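PDB 2OQH: putative isomerase from Streptomyces coelicolor A3, which is a putative isomerase of the mandelate racemase/muconate lactonizing enzyme family in the enolase superfamily, and probably dehydrates D-glucarate to 5-dehydro-4-deoxy-D-glucarate. Local coordinates for residues D206-R209 against A210-L214; V179-L182 against R183-E187. All coordinates share one frame; numbering follows the deposited sequence.

Interaction 1 (D206-R209 against A210-L214); sequences DSVR and AGIAL
Gly211 and Ser207 meet through flat peptide groups: Gly211 N lies above the plane of the Ser207 carbonyl, 36° out of it, and bonds to Ser207 O at 2.8 Å. The same i to i+4 ladder of alpha-helix 204-214, the helix of a beta-alpha-beta unit in the enolase-type TIM barrel, continues on either side of it. Ala210 N bonds to Asp206 O at 3.0 Å, Ile212 N to Val208 O at 2.9 Å and Ala213 N to Arg209 O at a longer 3.2 Å. Ser207 OG and Asp206 OD2 reach back to Ser203, the residue just before the helix, bonding to its O and OG respectively.

Side-chain contact across the turn rests on Val208 and Ile212, which lie alongside each other and point the same way. With Ile212 CG1 held beside its own backbone N (chi1 -68°), the branch is brought onto the carbonyl that this N binds; Ile212 CG1 stands 3.0 Å from Val208 O, a tight approach. Val208 puts CG1 anti to its N (chi1 176°), and the two branches finish in van der Waals contact, Val208 CG1 to Ile212 CD1, at 3.9 Å.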
ATOM      1  N   ASP A 206     -14.758 -20.517  10.886  1.00 14.62           N
ATOM      2  CA  ASP A 206     -13.576 -20.354  11.726  1.00 13.70           C
ATOM      3  C   ASP A 206     -13.300 -18.878  11.988  1.00 12.39           C
ATOM      4  O   ASP A 206     -12.728 -18.527  13.021  1.00 12.26           O
ATOM      5  CB  ASP A 206     -12.341 -21.004  11.090  1.00 15.85           C
ATOM      6  CG  ASP A 206     -12.354 -22.519  11.202  1.00 18.00           C
ATOM      7  OD1 ASP A 206     -12.711 -23.037  12.282  1.00 20.43           O
ATOM      8  OD2 ASP A 206     -11.994 -23.194  10.215  1.00 21.01           O
ATOM      9  N   SER A 207     -13.706 -18.016  11.057  1.00 11.66           N
ATOM     10  CA  SER A 207     -13.511 -16.578  11.225  1.00 12.18           C
ATOM     11  C   SER A 207     -14.421 -16.050  12.329  1.00 12.00           C
ATOM     12  O   SER A 207     -14.038 -15.158  13.090  1.00 12.53           O
ATOM     13  CB  SER A 207     -13.795 -15.831   9.912  1.00 11.96           C
ATOM     14  OG  SER A 207     -12.804 -16.115   8.943  1.00 12.34           O
ATOM     15  N   VAL A 208     -15.627 -16.603  12.413  1.00 11.68           N
ATOM     16  CA  VAL A 208     -16.593 -16.202  13.432  1.00 11.18           C
ATOM     17  C   VAL A 208     -16.110 -16.656  14.811  1.00 12.95           C
ATOM     18  O   VAL A 208     -16.108 -15.874  15.760  1.00 12.02           O
ATOM     19  CB  VAL A 208     -17.985 -16.819  13.146  1.00 11.21           C
ATOM     20  CG1 VAL A 208     -18.964 -16.483  14.258  1.00 12.11           C
ATOM     21  CG2 VAL A 208     -18.512 -16.298  11.822  1.00 13.42           C
ATOM     22  N   ARG A 209     -15.698 -17.920  14.913  1.00 12.20           N
ATOM     23  CA  ARG A 209     -15.210 -18.470  16.176  1.00 13.36           C
ATOM     24  C   ARG A 209     -13.980 -17.702  16.663  1.00 13.80           C
ATOM     25  O   ARG A 209     -13.922 -17.280  17.815  1.00 16.01           O
ATOM     26  CB  ARG A 209     -14.869 -19.959  16.018  1.00 15.10           C
ATOM     27  CG  ARG A 209     -16.076 -20.882  15.875  1.00 16.15           C
ATOM     28  CD  ARG A 209     -15.642 -22.348  15.740  1.00 17.13           C
ATOM     29  NE  ARG A 209     -14.961 -22.829  16.941  1.00 18.62           N
ATOM     30  CZ  ARG A 209     -14.291 -23.973  17.031  1.00 17.06           C
ATOM     31  NH1 ARG A 209     -14.191 -24.783  15.984  1.00 18.28           N
ATOM     32  NH2 ARG A 209     -13.715 -24.306  18.176  1.00 17.63           N
ATOM     33  N   ALA A 210     -13.007 -17.504  15.783  1.00 13.16           N
ATOM     34  CA  ALA A 210     -11.796 -16.779  16.155  1.00 13.69           C
ATOM     35  C   ALA A 210     -12.107 -15.313  16.460  1.00 13.20           C
ATOM     36  O   ALA A 210     -11.611 -14.766  17.438  1.00 13.51           O
ATOM     37  CB  ALA A 210     -10.758 -16.875  15.041  1.00 12.95           C
ATOM     38  N   GLY A 211     -12.933 -14.692  15.615  1.00 12.76           N
ATOM     39  CA  GLY A 211     -13.300 -13.299  15.802  1.00 10.70           C
ATOM     40  C   GLY A 211     -13.917 -13.065  17.163  1.00 11.91           C
ATOM     41  O   GLY A 211     -13.578 -12.109  17.862  1.00 12.81           O
ATOM     42  N   ILE A 212     -14.829 -13.949  17.545  1.00 12.02           N
ATOM     43  CA  ILE A 212     -15.479 -13.845  18.839  1.00 12.60           C
ATOM     44  C   ILE A 212     -14.422 -13.907  19.951  1.00 13.29           C
ATOM     45  O   ILE A 212     -14.466 -13.131  20.904  1.00 13.04           O
ATOM     46  CB  ILE A 212     -16.502 -14.974  19.020  1.00 13.87           C
ATOM     47  CG1 ILE A 212     -17.664 -14.772  18.043  1.00 15.20           C
ATOM     48  CG2 ILE A 212     -17.004 -15.007  20.453  1.00 16.94           C
ATOM     49  CD1 ILE A 212     -18.690 -15.879  18.075  1.00 16.03           C
ATOM     50  N   ALA A 213     -13.465 -14.819  19.811  1.00 12.57           N
ATOM     51  CA  ALA A 213     -12.406 -14.970  20.801  1.00 13.40           C
ATOM     52  C   ALA A 213     -11.472 -13.759  20.851  1.00 14.82           C
ATOM     53  O   ALA A 213     -10.867 -13.482  21.885  1.00 15.97           O
ATOM     54  CB  ALA A 213     -11.603 -16.226  20.508  1.00 14.86           C
ATOM     55  N   LEU A 214     -11.365 -13.031  19.741  1.00 13.19           N
ATOM     56  CA  LEU A 214     -10.486 -11.867  19.670  1.00 12.56           C
ATOM     57  C   LEU A 214     -11.115 -10.556  20.139  1.00 13.77           C
ATOM     58  O   LEU A 214     -10.406  -9.569  20.360  1.00 13.96           O
ATOM     59  CB  LEU A 214      -9.974 -11.695  18.240  1.00 13.11           C
ATOM     60  CG  LEU A 214      -9.088 -12.820  17.697  1.00 13.84           C
ATOM     61  CD1 LEU A 214      -8.860 -12.607  16.204  1.00 16.35           C
ATOM     62  CD2 LEU A 214      -7.765 -12.853  18.453  1.00 15.36           C
TER

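Interaction 2 (V179-L182 against R183-E187); sequences VAIL and RAVRE
Val179 and Arg183, one turn apart on helix 175-188 on the outside of the TIM barrel, touch both through backbone and through side chains. The backbone bonds follow the i to i+4 alpha-helical pattern: Arg183 N to Val179 O at 3.0 Å, Ala184 N to Ala180 O at 3.3 Å, Val185 N to Ile181 O at 2.9 Å and Arg186 N to Leu182 O at 2.9 Å. Of these the third is the straightest, with 169° at the hydrogen.

One apolar pair spans the turn. Ile181 and Val185 lie side by side and point the same way, Ile181 CG2 meeting Val185 CG2 at 4.1 Å, on the flank where Ile181 also reaches Met151 of helix 147-162.

The remaining contact joins a methyl to a charged plane. Val179 CG1, anti to its backbone N (chi1 -180°), projects over the centre of one face of the Arg183 guanidinium, 3.7 Å above the plane and 3.7 Å from Arg183 NE. The arginine chain reaches it by running extended from CG to NE back along the preceding turn, with Arg183 CG 3.4 Å from Val179 O. Arg186 is held differently: its chain bends, and its guanidinium bonds to the carbonyl oxygens of Leu217, Val192 and Leu189.

Although Arg183 is exposed overall, this contact buries its NE, which has no hydrogen-bond partner in the model; the ion pair to Glu216 OE1 is long and weak. The methyl offers NE no acceptor, and this nonpolar contact is probably one of several that place the side chain, with Ala213 and Leu217.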
ATOM      1  N   VAL A 179      -4.821 -16.705  17.225  1.00 16.59           N
ATOM      2  CA  VAL A 179      -5.491 -16.150  18.395  1.00 16.98           C
ATOM      3  C   VAL A 179      -4.575 -16.210  19.621  1.00 16.98           C
ATOM      4  O   VAL A 179      -4.494 -15.251  20.393  1.00 16.52           O
ATOM      5  CB  VAL A 179      -6.802 -16.917  18.694  1.00 17.29           C
ATOM      6  CG1 VAL A 179      -7.494 -16.325  19.914  1.00 18.26           C
ATOM      7  CG2 VAL A 179      -7.721 -16.862  17.481  1.00 18.07           C
ATOM      8  N   ALA A 180      -3.885 -17.338  19.792  1.00 17.69           N
ATOM      9  CA  ALA A 180      -2.974 -17.515  20.925  1.00 17.77           C
ATOM     10  C   ALA A 180      -1.890 -16.444  20.884  1.00 17.15           C
ATOM     11  O   ALA A 180      -1.543 -15.861  21.906  1.00 18.02           O
ATOM     12  CB  ALA A 180      -2.343 -18.906  20.877  1.00 19.05           C
ATOM     13  N   ILE A 181      -1.362 -16.194  19.693  1.00 16.93           N
ATOM     14  CA  ILE A 181      -0.323 -15.189  19.504  1.00 16.28           C
ATOM     15  C   ILE A 181      -0.825 -13.795  19.849  1.00 17.16           C
ATOM     16  O   ILE A 181      -0.179 -13.059  20.600  1.00 17.97           O
ATOM     17  CB  ILE A 181       0.178 -15.181  18.046  1.00 15.36           C
ATOM     18  CG1 ILE A 181       0.936 -16.473  17.759  1.00 15.15           C
ATOM     19  CG2 ILE A 181       1.059 -13.966  17.790  1.00 13.58           C
ATOM     20  CD1 ILE A 181       1.337 -16.624  16.324  1.00 14.85           C
ATOM     21  N   LEU A 182      -1.978 -13.430  19.295  1.00 16.42           N
ATOM     22  CA  LEU A 182      -2.548 -12.113  19.544  1.00 16.27           C
ATOM     23  C   LEU A 182      -2.793 -11.848  21.029  1.00 15.53           C
ATOM     24  O   LEU A 182      -2.580 -10.735  21.506  1.00 16.62           O
ATOM     25  CB  LEU A 182      -3.843 -11.946  18.739  1.00 15.60           C
ATOM     26  CG  LEU A 182      -3.631 -11.962  17.222  1.00 16.50           C
ATOM     27  CD1 LEU A 182      -4.967 -12.082  16.502  1.00 17.31           C
ATOM     28  CD2 LEU A 182      -2.887 -10.697  16.799  1.00 14.28           C
ATOM     29  N   ARG A 183      -3.232 -12.867  21.761  1.00 16.40           N
ATOM     30  CA  ARG A 183      -3.485 -12.711  23.192  1.00 17.94           C
ATOM     31  C   ARG A 183      -2.185 -12.358  23.904  1.00 18.60           C
ATOM     32  O   ARG A 183      -2.153 -11.465  24.750  1.00 19.09           O
ATOM     33  CB  ARG A 183      -4.059 -14.003  23.786  1.00 18.68           C
ATOM     34  CG  ARG A 183      -5.515 -14.240  23.450  1.00 21.00           C
ATOM     35  CD  ARG A 183      -5.953 -15.643  23.819  1.00 24.21           C
ATOM     36  NE  ARG A 183      -7.389 -15.816  23.621  1.00 27.10           N
ATOM     37  CZ  ARG A 183      -8.003 -16.993  23.580  1.00 29.19           C
ATOM     38  NH1 ARG A 183      -7.306 -18.118  23.723  1.00 31.48           N
ATOM     39  NH2 ARG A 183      -9.318 -17.048  23.387  1.00 29.72           N
ATOM     40  N   ALA A 184      -1.116 -13.065  23.546  1.00 19.61           N
ATOM     41  CA  ALA A 184       0.201 -12.845  24.136  1.00 19.71           C
ATOM     42  C   ALA A 184       0.709 -11.450  23.791  1.00 19.54           C
ATOM     43  O   ALA A 184       1.176 -10.714  24.662  1.00 19.69           O
ATOM     44  CB  ALA A 184       1.176 -13.893  23.630  1.00 19.53           C
ATOM     45  N   VAL A 185       0.613 -11.083  22.518  1.00 18.86           N
ATOM     46  CA  VAL A 185       1.069  -9.772  22.098  1.00 18.26           C
ATOM     47  C   VAL A 185       0.311  -8.667  22.823  1.00 17.71           C
ATOM     48  O   VAL A 185       0.918  -7.723  23.321  1.00 17.42           O
ATOM     49  CB  VAL A 185       0.923  -9.585  20.573  1.00 18.77           C
ATOM     50  CG1 VAL A 185       1.296  -8.160  20.174  1.00 19.42           C
ATOM     51  CG2 VAL A 185       1.821 -10.569  19.860  1.00 18.49           C
ATOM     52  N   ARG A 186      -1.013  -8.791  22.887  1.00 17.97           N
ATOM     53  CA  ARG A 186      -1.837  -7.788  23.559  1.00 19.01           C
ATOM     54  C   ARG A 186      -1.493  -7.676  25.044  1.00 18.71           C
ATOM     55  O   ARG A 186      -1.432  -6.573  25.589  1.00 18.59           O
ATOM     56  CB  ARG A 186      -3.328  -8.120  23.415  1.00 18.59           C
ATOM     57  CG  ARG A 186      -4.239  -7.255  24.287  1.00 19.85           C
ATOM     58  CD  ARG A 186      -4.064  -5.777  23.969  1.00 20.67           C
ATOM     59  NE  ARG A 186      -4.761  -5.385  22.750  1.00 21.44           N
ATOM     60  CZ  ARG A 186      -4.438  -4.325  22.012  1.00 21.05           C
ATOM     61  NH1 ARG A 186      -3.415  -3.553  22.365  1.00 20.59           N
ATOM     62  NH2 ARG A 186      -5.154  -4.023  20.935  1.00 21.27           N
ATOM     63  N   GLU A 187      -1.283  -8.815  25.697  1.00 19.57           N
ATOM     64  CA  GLU A 187      -0.954  -8.801  27.119  1.00 22.00           C
ATOM     65  C   GLU A 187       0.379  -8.082  27.329  1.00 20.97           C
ATOM     66  O   GLU A 187       0.553  -7.371  28.318  1.00 22.05           O
ATOM     67  CB  GLU A 187      -0.869 -10.226  27.674  1.00 23.77           C
ATOM     68  CG  GLU A 187      -1.075 -10.314  29.190  1.00 29.10           C
ATOM     69  CD  GLU A 187      -0.929 -11.734  29.723  1.00 32.40           C
ATOM     70  OE1 GLU A 187       0.227 -12.188  29.894  1.00 33.45           O
ATOM     71  OE2 GLU A 187      -1.968 -12.402  29.957  1.00 33.81           O
TER

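Interaction 2 (179-187) precedes interaction 1 (206-214) along the chain, and their centres lie 14 Å apart. Each sits on the helix of one beta-alpha-beta unit: strand 166-170, helix 175-188, strand 193-197, then strand 193-197, helix 204-214, strand 221-223. The two units share strand 193-197, which pairs in parallel with both others, so the helices are consecutive neighbours on the outside of the TIM barrel. They touch directly. Leu214 CD2 packs on Leu182 CD1 at 3.5 Å, and Ala210 CB on Val179 CG2 at 3.9 Å, while Ala213 CB meets Arg183 NH2 at 3.8 Å. A largely apolar interface, with the Arg183 guanidinium against Ala213, joins the two successive units.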